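Local coordinates for Cif (Cell cycle inhibiting factor) (Escherichia coli, PDB 3EFY), which inhibits the host cell cycle as a glutamine deamidase effector, converting a glutamine of NEDD8 to glutamate and so disabling cullin-RING ubiquitin ligases, at residues L22-D25 against G26-Y29; S28-F31 against E32-Q35; I111-D114 against D115-Y119. All coordinates share one frame; numbering follows the deposited sequence.

Contact 1. Residues L22-D25 against G26-Y29; sequences LDKD and GFSY
Lys24 and Phe27 face each other as an antiparallel hydrogen-bonded pair across a type II beta turn, their CA atoms 5.3 Å apart, so the chain doubles back at Lys24-Phe27 in a tight turn held by a single bridge. Lys24 N bonds Phe27 O, and Phe27 N bonds Lys24 O. Gly26 suits the third place of the turn, where a side chain would be jammed against the preceding carbonyl oxygen.

Beyond the turn, Asp23 prolongs the pairing with its side chain. OD1 takes the N-H of Tyr29 on its syn side but well out of the carboxylate plane, at 2.9 Å and nearly straight at 169°, and a water bridges OD2 to Tyr29 O; a short carboxylate thus serves both the N-H and, through the water, the carbonyl of Tyr29. With CG of Phe27 anti to the backbone N (chi1 -179°), the ring runs back along the first arm, where CE2 lies 3.9 Å from Leu22 CB and the edge meets Leu22 O. Lys24 bends at chi4 and brings NZ 3.5 Å from Phe27 CB. Leu22 CD1 approaches the Tyr29 ring at CD1, 4.0 Å away.

Ser28 OG bonds Tyr29 O of the second subunit. The turn leaves the end of helix 10-22 and lies against strand 159-166: Leu22 and Phe27 both touch Phe164, and Tyr29 OH bonds Gln162.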
loop_
_atom_site.group_PDB
_atom_site.type_symbol
_atom_site.label_atom_id
_atom_site.label_comp_id
_atom_site.label_asym_id
_atom_site.label_seq_id
_atom_site.Cartn_x
_atom_site.Cartn_y
_atom_site.Cartn_z
ATOM N N LEU A 22 -7.737 -3.051 -3.906
ATOM C CA LEU A 22 -8.838 -3.028 -2.928
ATOM C C LEU A 22 -8.818 -1.964 -1.858
ATOM O O LEU A 22 -9.901 -1.594 -1.356
ATOM C CB LEU A 22 -8.942 -4.384 -2.249
ATOM C CG LEU A 22 -9.122 -5.566 -3.189
ATOM C CD1 LEU A 22 -9.072 -6.946 -2.457
ATOM C CD2 LEU A 22 -10.439 -5.465 -3.998
ATOM N N ASP A 23 -7.650 -1.454 -1.491
ATOM C CA ASP A 23 -7.588 -0.538 -0.361
ATOM C C ASP A 23 -8.241 0.794 -0.691
ATOM O O ASP A 23 -8.066 1.352 -1.768
ATOM C CB ASP A 23 -6.173 -0.319 0.101
ATOM C CG ASP A 23 -5.598 -1.506 0.892
ATOM O OD1 ASP A 23 -6.267 -2.525 0.997
ATOM O OD2 ASP A 23 -4.452 -1.386 1.368
ATOM N N LYS A 24 -9.024 1.276 0.255
ATOM C CA LYS A 24 -9.724 2.533 0.108
ATOM C C LYS A 24 -10.066 3.065 1.471
ATOM O O LYS A 24 -9.766 2.446 2.459
ATOM C CB LYS A 24 -10.967 2.322 -0.758
ATOM C CG LYS A 24 -11.943 1.408 -0.237
ATOM C CD LYS A 24 -12.999 1.052 -1.266
ATOM C CE LYS A 24 -14.191 0.378 -0.600
ATOM N NZ LYS A 24 -13.999 -0.980 0.045
ATOM N N ASP A 25 -10.719 4.229 1.521
ATOM C CA ASP A 25 -11.174 4.744 2.794
ATOM C C ASP A 25 -12.080 3.724 3.455
ATOM O O ASP A 25 -13.064 3.235 2.840
ATOM C CB ASP A 25 -11.915 6.065 2.584
ATOM C CG ASP A 25 -11.006 7.212 2.195
ATOM O OD1 ASP A 25 -9.766 7.219 2.461
ATOM O OD2 ASP A 25 -11.556 8.180 1.611
ATOM N N GLY A 26 -11.738 3.321 4.677
ATOM C CA GLY A 26 -12.542 2.329 5.391
ATOM C C GLY A 26 -12.347 0.846 5.073
ATOM O O GLY A 26 -12.981 -0.007 5.668
ATOM N N PHE A 27 -11.427 0.506 4.164
ATOM C CA PHE A 27 -11.106 -0.890 3.919
ATOM C C PHE A 27 -9.617 -1.041 3.647
ATOM O O PHE A 27 -9.052 -0.415 2.724
ATOM C CB PHE A 27 -11.863 -1.509 2.738
ATOM C CG PHE A 27 -11.522 -2.937 2.536
ATOM C CD1 PHE A 27 -12.020 -3.909 3.396
ATOM C CD2 PHE A 27 -10.647 -3.335 1.549
ATOM C CE1 PHE A 27 -11.679 -5.245 3.243
ATOM C CE2 PHE A 27 -10.302 -4.667 1.397
ATOM C CZ PHE A 27 -10.820 -5.637 2.257
ATOM N N SER A 28 -8.993 -1.888 4.454
ATOM C CA SER A 28 -7.612 -2.290 4.215
ATOM C C SER A 28 -7.543 -3.820 4.179
ATOM O O SER A 28 -7.841 -4.505 5.154
ATOM C CB SER A 28 -6.646 -1.760 5.287
ATOM O OG SER A 28 -6.618 -0.354 5.244
ATOM N N TYR A 29 -7.140 -4.339 3.038
ATOM C CA TYR A 29 -6.958 -5.761 2.822
ATOM C C TYR A 29 -5.894 -6.314 3.784
ATOM O O TYR A 29 -4.856 -5.704 3.958
ATOM C CB TYR A 29 -6.493 -5.996 1.368
ATOM C CG TYR A 29 -6.110 -7.412 1.032
ATOM C CD1 TYR A 29 -7.080 -8.356 0.685
ATOM C CD2 TYR A 29 -4.800 -7.838 1.131
ATOM C CE1 TYR A 29 -6.723 -9.670 0.385
ATOM C CE2 TYR A 29 -4.468 -9.150 0.875
ATOM C CZ TYR A 29 -5.423 -10.048 0.512
ATOM O OH TYR A 29 -5.093 -11.352 0.230
HETATM O O HOH W 1 -3.947 -3.038 3.345
HETATM O O HOH W 2 -7.246 1.783 3.524
#

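Contact 2. Residues S28-F31 against E32-Q35; sequences SYCF and ENEQ
Glu34 folds back on Cys30 because two successive torsions turn the same way, chi1 -54° and chi2 -62°, curling the chain until its carboxylate lies beside the backbone of Cys30, four residues back. OE2 then accepts the N-H of Cys30 through its anti lone pair, 2.9 Å away and nearly straight. A glutamate is long enough to make this return, and its CG passes 3.7 Å from Tyr29 CE1, with the carboxylate and ring planes only 13° apart. A water donates to both OE2 and Ser28 O, so OE2 is held by two donors, a backbone N-H and a water.

The backbone closes the turn from the other direction. Asn33 N bonds Cys30 O at 2.9 Å, and Glu34 N makes a weak bond to Phe31 O. Alongside, the thiol of Cys30 comes within 3.5 Å of Asn33 ND2; a small side chain fits between the turn and the second subunit. Glu32 bends at chi2 toward the neighbouring ring, placing OE2 3.7 Å from Phe31 CE2, with the two planes steeply inclined. Tyr29 OH sits in plane at the edge of the Phe31 ring, while it bonds Gln162 of strand 159-166.

This turn lies in the loop between helix 10-22 and helix 39-47. Phe31 touches Asn15 of the former and Arg58 of strand 54-61, while Glu34 packs on Gln162 and Phe164 of strand 159-166.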
loop_
_atom_site.group_PDB
_atom_site.type_symbol
_atom_site.label_atom_id
_atom_site.label_comp_id
_atom_site.label_asym_id
_atom_site.label_seq_id
_atom_site.Cartn_x
_atom_site.Cartn_y
_atom_site.Cartn_z
ATOM N N SER A 28 -8.993 -1.888 4.454
ATOM C CA SER A 28 -7.612 -2.290 4.215
ATOM C C SER A 28 -7.543 -3.820 4.179
ATOM O O SER A 28 -7.841 -4.505 5.154
ATOM C CB SER A 28 -6.646 -1.760 5.287
ATOM O OG SER A 28 -6.618 -0.354 5.244
ATOM N N TYR A 29 -7.140 -4.339 3.038
ATOM C CA TYR A 29 -6.958 -5.761 2.822
ATOM C C TYR A 29 -5.894 -6.314 3.784
ATOM O O TYR A 29 -4.856 -5.704 3.958
ATOM C CB TYR A 29 -6.493 -5.996 1.368
ATOM C CG TYR A 29 -6.110 -7.412 1.032
ATOM C CD1 TYR A 29 -7.080 -8.356 0.685
ATOM C CD2 TYR A 29 -4.800 -7.838 1.131
ATOM C CE1 TYR A 29 -6.723 -9.670 0.385
ATOM C CE2 TYR A 29 -4.468 -9.150 0.875
ATOM C CZ TYR A 29 -5.423 -10.048 0.512
ATOM O OH TYR A 29 -5.093 -11.352 0.230
ATOM N N CYS A 30 -6.182 -7.470 4.380
ATOM C CA CYS A 30 -5.245 -8.137 5.238
ATOM C C CYS A 30 -5.369 -9.656 4.986
ATOM O O CYS A 30 -6.282 -10.310 5.464
ATOM C CB CYS A 30 -5.526 -7.767 6.686
ATOM S SG CYS A 30 -4.359 -8.522 7.829
ATOM N N PHE A 31 -4.413 -10.189 4.233
ATOM C CA PHE A 31 -4.432 -11.573 3.786
ATOM C C PHE A 31 -4.866 -12.580 4.845
ATOM O O PHE A 31 -5.724 -13.415 4.606
ATOM C CB PHE A 31 -3.047 -11.953 3.242
ATOM C CG PHE A 31 -2.896 -13.407 2.972
ATOM C CD1 PHE A 31 -3.574 -14.022 1.914
ATOM C CD2 PHE A 31 -2.104 -14.179 3.789
ATOM C CE1 PHE A 31 -3.452 -15.349 1.679
ATOM C CE2 PHE A 31 -1.961 -15.531 3.545
ATOM C CZ PHE A 31 -2.643 -16.129 2.495
ATOM N N GLU A 32 -4.256 -12.503 6.026
ATOM C CA GLU A 32 -4.525 -13.480 7.054
ATOM C C GLU A 32 -5.949 -13.513 7.559
ATOM O O GLU A 32 -6.407 -14.567 8.054
ATOM C CB GLU A 32 -3.559 -13.304 8.221
ATOM C CG GLU A 32 -2.134 -13.661 7.861
ATOM C CD GLU A 32 -1.891 -15.148 7.583
ATOM O OE1 GLU A 32 -2.740 -16.013 7.923
ATOM O OE2 GLU A 32 -0.788 -15.454 7.041
ATOM N N ASN A 33 -6.659 -12.402 7.443
ATOM C CA ASN A 33 -8.015 -12.296 7.971
ATOM C C ASN A 33 -9.144 -12.401 6.957
ATOM O O ASN A 33 -10.330 -12.384 7.323
ATOM C CB ASN A 33 -8.132 -10.990 8.732
ATOM C CG ASN A 33 -7.187 -10.906 9.878
ATOM O OD1 ASN A 33 -6.848 -11.899 10.502
ATOM N ND2 ASN A 33 -6.759 -9.679 10.174
ATOM N N GLU A 34 -8.832 -12.511 5.668
ATOM C CA GLU A 34 -9.876 -12.540 4.674
ATOM C C GLU A 34 -10.532 -13.891 4.548
ATOM O O GLU A 34 -9.953 -14.968 4.881
ATOM C CB GLU A 34 -9.341 -12.076 3.284
ATOM C CG GLU A 34 -8.649 -10.700 3.316
ATOM C CD GLU A 34 -9.513 -9.511 3.739
ATOM O OE1 GLU A 34 -10.774 -9.607 3.833
ATOM O OE2 GLU A 34 -8.935 -8.428 4.071
ATOM N N GLN A 35 -11.754 -13.863 4.039
ATOM C CA GLN A 35 -12.472 -15.066 3.744
ATOM C C GLN A 35 -11.817 -15.818 2.597
ATOM O O GLN A 35 -11.279 -15.220 1.667
ATOM C CB GLN A 35 -13.914 -14.787 3.388
ATOM C CG GLN A 35 -14.716 -14.099 4.512
ATOM C CD GLN A 35 -14.728 -14.919 5.770
ATOM O OE1 GLN A 35 -14.175 -14.498 6.806
ATOM N NE2 GLN A 35 -15.277 -16.122 5.688
HETATM O O HOH W 3 -9.476 -6.671 5.912
#

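Contact 3. Residues I111-D114 against D115-Y119; sequences ILLD and DICNY
Leu113 sends its side chain forward along the first turn of helix 113-124 to Ile116 and Cys117. From CB, CG stands anti to the backbone N (chi1 -180°) and comes 4.1 Å from Cys117 SG; at the tip, CD1 touches both that sulfur, at 3.9 Å, and Ile116 CG2, at 4.0 Å. An apolar leucine suits this place, since CD1 alone reaches both neighbours one turn on. Behind it, Ile111 extends CD1 to Ile116 CB, so the last strand residues and the first helical turn share one apolar patch.

The backbone changes from strand to helix at Leu112, the N-cap. Its carbonyl oxygen receives Asp115 N at 2.9 Å and, more weakly, Ile116 N. Regular helical bonding follows: Cys117 N bonds Leu113 O, and Asn118 N bonds Asp114 O. Asp115 suits the first turn, where an acidic side chain would be expected to interact favourably with the helix dipole. Its OD2 lies 3.8 Å from Leu112 CB and accepts from a water that in turn takes the N-H of Leu112, a bridged return to the N-cap residue.

Strand 111-112 is the outermost strand beside 81-85, with Ile111 paired to Ala82. Helix 113-124 then departs from it: Leu113 touches Ile72 of strand 66-72, and Ile116 packs on Leu136 of helix 130-137.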
loop_
_atom_site.group_PDB
_atom_site.type_symbol
_atom_site.label_atom_id
_atom_site.label_comp_id
_atom_site.label_asym_id
_atom_site.label_seq_id
_atom_site.Cartn_x
_atom_site.Cartn_y
_atom_site.Cartn_z
ATOM N N ILE A 111 -5.240 -13.381 -21.172
ATOM C CA ILE A 111 -5.444 -14.803 -21.308
ATOM C C ILE A 111 -6.938 -15.083 -21.232
ATOM O O ILE A 111 -7.709 -14.132 -21.087
ATOM C CB ILE A 111 -4.669 -15.627 -20.259
ATOM C CG1 ILE A 111 -5.187 -15.314 -18.856
ATOM C CG2 ILE A 111 -3.151 -15.352 -20.426
ATOM C CD1 ILE A 111 -4.644 -16.260 -17.750
ATOM N N LEU A 112 -7.331 -16.329 -21.419
ATOM C CA LEU A 112 -8.736 -16.744 -21.238
ATOM C C LEU A 112 -8.896 -17.245 -19.814
ATOM O O LEU A 112 -8.145 -18.116 -19.337
ATOM C CB LEU A 112 -9.144 -17.848 -22.196
ATOM C CG LEU A 112 -9.181 -17.460 -23.691
ATOM C CD1 LEU A 112 -9.546 -18.698 -24.558
ATOM C CD2 LEU A 112 -10.144 -16.313 -23.907
ATOM N N LEU A 113 -9.880 -16.697 -19.123
ATOM C CA LEU A 113 -10.226 -17.208 -17.819
ATOM C C LEU A 113 -10.455 -18.703 -17.830
ATOM O O LEU A 113 -10.038 -19.410 -16.925
ATOM C CB LEU A 113 -11.451 -16.445 -17.277
ATOM C CG LEU A 113 -11.952 -16.854 -15.894
ATOM C CD1 LEU A 113 -10.856 -16.670 -14.814
ATOM C CD2 LEU A 113 -13.161 -15.982 -15.506
ATOM N N ASP A 114 -11.087 -19.221 -18.900
ATOM C CA ASP A 114 -11.314 -20.648 -18.998
ATOM C C ASP A 114 -10.011 -21.475 -18.996
ATOM O O ASP A 114 -10.024 -22.601 -18.527
ATOM C CB ASP A 114 -12.032 -20.977 -20.302
ATOM C CG ASP A 114 -13.489 -20.622 -20.287
ATOM O OD1 ASP A 114 -14.063 -20.392 -19.215
ATOM O OD2 ASP A 114 -14.051 -20.587 -21.400
ATOM N N ASP A 115 -8.934 -20.917 -19.564
ATOM C CA ASP A 115 -7.662 -21.656 -19.649
ATOM C C ASP A 115 -7.026 -21.788 -18.250
ATOM O O ASP A 115 -6.491 -22.867 -17.903
ATOM C CB ASP A 115 -6.698 -21.009 -20.605
ATOM C CG ASP A 115 -7.058 -21.280 -22.080
ATOM O OD1 ASP A 115 -7.783 -22.261 -22.340
ATOM O OD2 ASP A 115 -6.597 -20.506 -22.936
ATOM N N ILE A 116 -7.078 -20.719 -17.463
ATOM C CA ILE A 116 -6.478 -20.809 -16.106
ATOM C C ILE A 116 -7.375 -21.697 -15.216
ATOM O O ILE A 116 -6.890 -22.467 -14.412
ATOM C CB ILE A 116 -6.112 -19.413 -15.489
ATOM C CG1 ILE A 116 -5.411 -19.586 -14.134
ATOM C CG2 ILE A 116 -7.338 -18.557 -15.311
ATOM C CD1 ILE A 116 -4.006 -19.989 -14.213
ATOM N N CYS A 117 -8.695 -21.616 -15.393
ATOM C CA CYS A 117 -9.618 -22.497 -14.714
ATOM C C CYS A 117 -9.442 -23.988 -15.058
ATOM O O CYS A 117 -9.521 -24.877 -14.201
ATOM C CB CYS A 117 -11.059 -22.012 -14.920
ATOM S SG CYS A 117 -11.329 -20.468 -14.001
ATOM N N ASN A 118 -9.184 -24.272 -16.318
ATOM C CA ASN A 118 -8.889 -25.629 -16.728
ATOM C C ASN A 118 -7.629 -26.100 -16.018
ATOM O O ASN A 118 -7.578 -27.232 -15.529
ATOM C CB ASN A 118 -8.678 -25.709 -18.228
ATOM C CG ASN A 118 -8.293 -27.131 -18.690
ATOM O OD1 ASN A 118 -7.136 -27.403 -19.044
ATOM N ND2 ASN A 118 -9.261 -28.053 -18.648
ATOM N N TYR A 119 -6.635 -25.222 -15.919
ATOM C CA TYR A 119 -5.411 -25.550 -15.161
ATOM C C TYR A 119 -5.732 -25.925 -13.702
ATOM O O TYR A 119 -5.257 -26.944 -13.175
ATOM C CB TYR A 119 -4.327 -24.400 -15.263
ATOM C CG TYR A 119 -3.324 -24.487 -14.171
ATOM C CD1 TYR A 119 -2.320 -25.450 -14.200
ATOM C CD2 TYR A 119 -3.463 -23.717 -13.007
ATOM C CE1 TYR A 119 -1.464 -25.613 -13.151
ATOM C CE2 TYR A 119 -2.590 -23.853 -11.956
ATOM C CZ TYR A 119 -1.589 -24.802 -12.029
ATOM O OH TYR A 119 -0.744 -25.006 -10.990
HETATM O O HOH W 4 -5.364 -18.179 -22.499
#

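Contacts 1 and 2 form one unbroken run from the end of helix 10-22 into the loop before helix 39-47. They share Ser28 and Tyr29, their centres are 10 Å apart, and Phe27 CZ packs on Glu34 OE2 at 3.8 Å; both also reach the second subunit. Contact 3 lies on the opposite side of the chain's centre, its centre 28 Å from that of contact 1 and 25 Å from that of contact 2. Neither contact 2 nor contact 3 touches the probable active-site residues, but they lie nearer different ones: the Phe31 side chain is about 10 Å from that of Cys10, and the Ile116 side chain about 9 Å from those of His66 and Gln86. Contact 1 lies away from these residues.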